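Local coordinates for protein transcriptional regulator, Crp/Fnr family (Eubacterium rectale ATCC 33656, PDB 3DV8) that probably regulates transcription as a Crp/Fnr-family protein, joining a cyclic nucleotide-binding domain to a helix-turn-helix domain expected to bind DNA, at residues 170-175 with 188-193. Numbering follows the deposited sequence.
Sequences ITHETI and RMLRYF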
loop_
_atom_site.group_PDB
_atom_site.type_symbol
_atom_site.label_atom_id
_atom_site.label_comp_id
_atom_site.label_asym_id
_atom_site.label_seq_id
_atom_site.Cartn_x
_atom_site.Cartn_y
_atom_site.Cartn_z
ATOM N N ILE A 170 -0.304 -25.013 13.320
ATOM C CA ILE A 170 0.681 -23.910 13.248
ATOM C C ILE A 170 1.157 -23.421 14.642
ATOM O O ILE A 170 0.511 -23.631 15.681
ATOM C CB ILE A 170 0.184 -22.698 12.397
ATOM C CG1 ILE A 170 -1.137 -22.126 12.930
ATOM C CG2 ILE A 170 0.061 -23.094 10.900
ATOM C CD1 ILE A 170 -1.646 -20.965 12.099
ATOM N N THR A 171 2.320 -22.780 14.628
ATOM C CA THR A 171 2.942 -22.245 15.823
ATOM C C THR A 171 2.417 -20.846 16.080
ATOM O O THR A 171 1.856 -20.184 15.193
ATOM C CB THR A 171 4.472 -22.143 15.670
ATOM O OG1 THR A 171 4.780 -21.211 14.616
ATOM C CG2 THR A 171 5.104 -23.532 15.385
ATOM N N HIS A 172 2.669 -20.389 17.296
ATOM C CA HIS A 172 2.293 -19.048 17.722
ATOM C C HIS A 172 3.175 -18.011 17.001
ATOM O O HIS A 172 2.709 -16.899 16.735
ATOM C CB HIS A 172 2.386 -18.951 19.240
ATOM C CG HIS A 172 1.408 -19.833 19.958
ATOM N ND1 HIS A 172 1.075 -19.647 21.282
ATOM C CD2 HIS A 172 0.639 -20.861 19.520
ATOM C CE1 HIS A 172 0.184 -20.554 21.641
ATOM N NE2 HIS A 172 -0.099 -21.300 20.588
ATOM N N GLU A 173 4.420 -18.401 16.673
ATOM C CA GLU A 173 5.374 -17.588 15.892
ATOM C C GLU A 173 4.818 -17.266 14.491
ATOM O O GLU A 173 4.908 -16.126 14.052
ATOM C CB GLU A 173 6.758 -18.280 15.712
ATOM C CG GLU A 173 7.684 -18.451 16.956
ATOM C CD GLU A 173 7.346 -19.643 17.869
ATOM O OE1 GLU A 173 6.217 -20.168 17.796
ATOM O OE2 GLU A 173 8.204 -20.041 18.690
ATOM N N THR A 174 4.263 -18.270 13.805
ATOM C CA THR A 174 3.687 -18.108 12.445
ATOM C C THR A 174 2.532 -17.099 12.445
ATOM O O THR A 174 2.440 -16.273 11.533
ATOM C CB THR A 174 3.160 -19.460 11.836
ATOM O OG1 THR A 174 4.120 -20.499 12.044
ATOM C CG2 THR A 174 2.874 -19.318 10.340
ATOM N N ILE A 175 1.670 -17.175 13.464
ATOM C CA ILE A 175 0.530 -16.249 13.618
ATOM C C ILE A 175 1.105 -14.837 13.862
ATOM O O ILE A 175 0.718 -13.903 13.161
ATOM C CB ILE A 175 -0.474 -16.680 14.749
ATOM C CG1 ILE A 175 -1.059 -18.078 14.471
ATOM C CG2 ILE A 175 -1.610 -15.651 14.894
ATOM C CD1 ILE A 175 -1.804 -18.688 15.631
ATOM N N ARG A 188 -0.677 -15.187 24.619
ATOM C CA ARG A 188 -1.550 -14.555 25.632
ATOM C C ARG A 188 -2.988 -14.463 25.092
ATOM O O ARG A 188 -3.953 -14.784 25.807
ATOM C CB ARG A 188 -1.092 -13.116 25.951
ATOM C CG ARG A 188 -1.160 -12.698 27.424
ATOM C CD ARG A 188 0.242 -12.713 28.068
ATOM N NE ARG A 188 1.097 -11.672 27.470
ATOM C CZ ARG A 188 2.401 -11.475 27.711
ATOM N NH1 ARG A 188 3.087 -12.262 28.552
ATOM N NH2 ARG A 188 3.047 -10.485 27.070
HETATM N N MSE A 189 -3.092 -14.031 23.825
HETATM C CA MSE A 189 -4.363 -13.860 23.110
HETATM C C MSE A 189 -5.091 -15.173 22.863
HETATM O O MSE A 189 -6.320 -15.215 22.992
HETATM C CB MSE A 189 -4.140 -13.168 21.756
HETATM C CG MSE A 189 -5.404 -12.676 21.072
HETATM SE SE MSE A 189 -6.250 -11.248 22.091
HETATM C CE MSE A 189 -4.882 -9.831 21.913
ATOM N N LEU A 190 -4.344 -16.210 22.463
ATOM C CA LEU A 190 -4.918 -17.538 22.222
ATOM C C LEU A 190 -5.434 -18.159 23.532
ATOM O O LEU A 190 -6.480 -18.818 23.538
ATOM C CB LEU A 190 -3.922 -18.456 21.497
ATOM C CG LEU A 190 -3.531 -18.037 20.067
ATOM C CD1 LEU A 190 -2.298 -18.810 19.598
ATOM C CD2 LEU A 190 -4.692 -18.166 19.048
ATOM N N ARG A 191 -4.714 -17.922 24.631
ATOM C CA ARG A 191 -5.131 -18.389 25.974
ATOM C C ARG A 191 -6.385 -17.667 26.494
ATOM O O ARG A 191 -7.198 -18.275 27.195
ATOM C CB ARG A 191 -3.971 -18.314 26.961
ATOM C CG ARG A 191 -2.915 -19.365 26.656
ATOM C CD ARG A 191 -1.675 -19.144 27.475
ATOM N NE ARG A 191 -0.730 -20.252 27.356
ATOM C CZ ARG A 191 0.479 -20.288 27.924
ATOM N NH1 ARG A 191 0.936 -19.273 28.675
ATOM N NH2 ARG A 191 1.254 -21.362 27.737
ATOM N N TYR A 192 -6.526 -16.384 26.146
ATOM C CA TYR A 192 -7.758 -15.612 26.416
ATOM C C TYR A 192 -8.934 -16.203 25.608
ATOM O O TYR A 192 -10.046 -16.322 26.126
ATOM C CB TYR A 192 -7.550 -14.112 26.114
ATOM C CG TYR A 192 -8.823 -13.305 25.987
ATOM C CD1 TYR A 192 -9.646 -13.065 27.098
ATOM C CD2 TYR A 192 -9.214 -12.774 24.750
ATOM C CE1 TYR A 192 -10.845 -12.316 26.968
ATOM C CE2 TYR A 192 -10.399 -12.028 24.610
ATOM C CZ TYR A 192 -11.204 -11.807 25.717
ATOM O OH TYR A 192 -12.352 -11.082 25.557
ATOM N N PHE A 193 -8.665 -16.553 24.345
ATOM C CA PHE A 193 -9.636 -17.216 23.449
ATOM C C PHE A 193 -10.046 -18.591 23.999
ATOM O O PHE A 193 -11.231 -18.945 23.943
ATOM C CB PHE A 193 -9.058 -17.364 22.021
ATOM C CG PHE A 193 -9.144 -16.112 21.157
ATOM C CD1 PHE A 193 -9.115 -14.811 21.698
ATOM C CD2 PHE A 193 -9.160 -16.250 19.758
ATOM C CE1 PHE A 193 -9.172 -13.684 20.862
ATOM C CE2 PHE A 193 -9.213 -15.126 18.914
ATOM C CZ PHE A 193 -9.220 -13.848 19.468
#
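Leu190 sets its CD1 methyl squarely on the imidazole of His172, and this CH-pi contact is a main link between 170-175 and 188-193, on the two helices of the helix-turn-helix motif in the Crp-like domain. Helix 172-179 starts at His172; helix 183-195, which by analogy with Crp and Fnr would be the recognition helix, carries Leu190, whose side chain points toward helix 172-179. Leu190 CD1 lies 3.5 Å from the centroid of the His172 ring, and the line joining CD1 to that point leans only 12° from the ring normal, which puts the carbon over the middle of the face and not at the rim. Of the ring atoms, His172 NE2 comes nearest to Leu190 CD1, at 3.5 Å. With CG anti to its own carbonyl carbon (chi1 -65°), His172 carries the ring out from the first turn of its helix toward helix 183-195. There ND1 is hydrogen-bonded to Thr187 OG1, one turn before Leu190, a bond that helps fix the rotation of the ring while the methyl occupies one face. Replacing His172 by an alanine is likely to leave Leu190 CD1 without the ring face it rests on and Thr187 OG1 without its partner. One turn further along helix 172-179, Ile175 meets the same leucine in a different manner, the two side chains reaching toward each other end to end. Leu190 and Ile175 also both touch Ile206 of strand 205-208, so the helix pair is joined to the small antiparallel sheet, and Ile175 packs on Phe155 of helix 148-163 as well. The start of helix 172-179 is marked by Thr171 at the N-cap position, whose OG1 is hydrogen-bonded to Thr174 OG1 at 2.7 Å. Between the buried aliphatic tips, Ile175 CD1 stands 4.0 Å from Leu190 CD1.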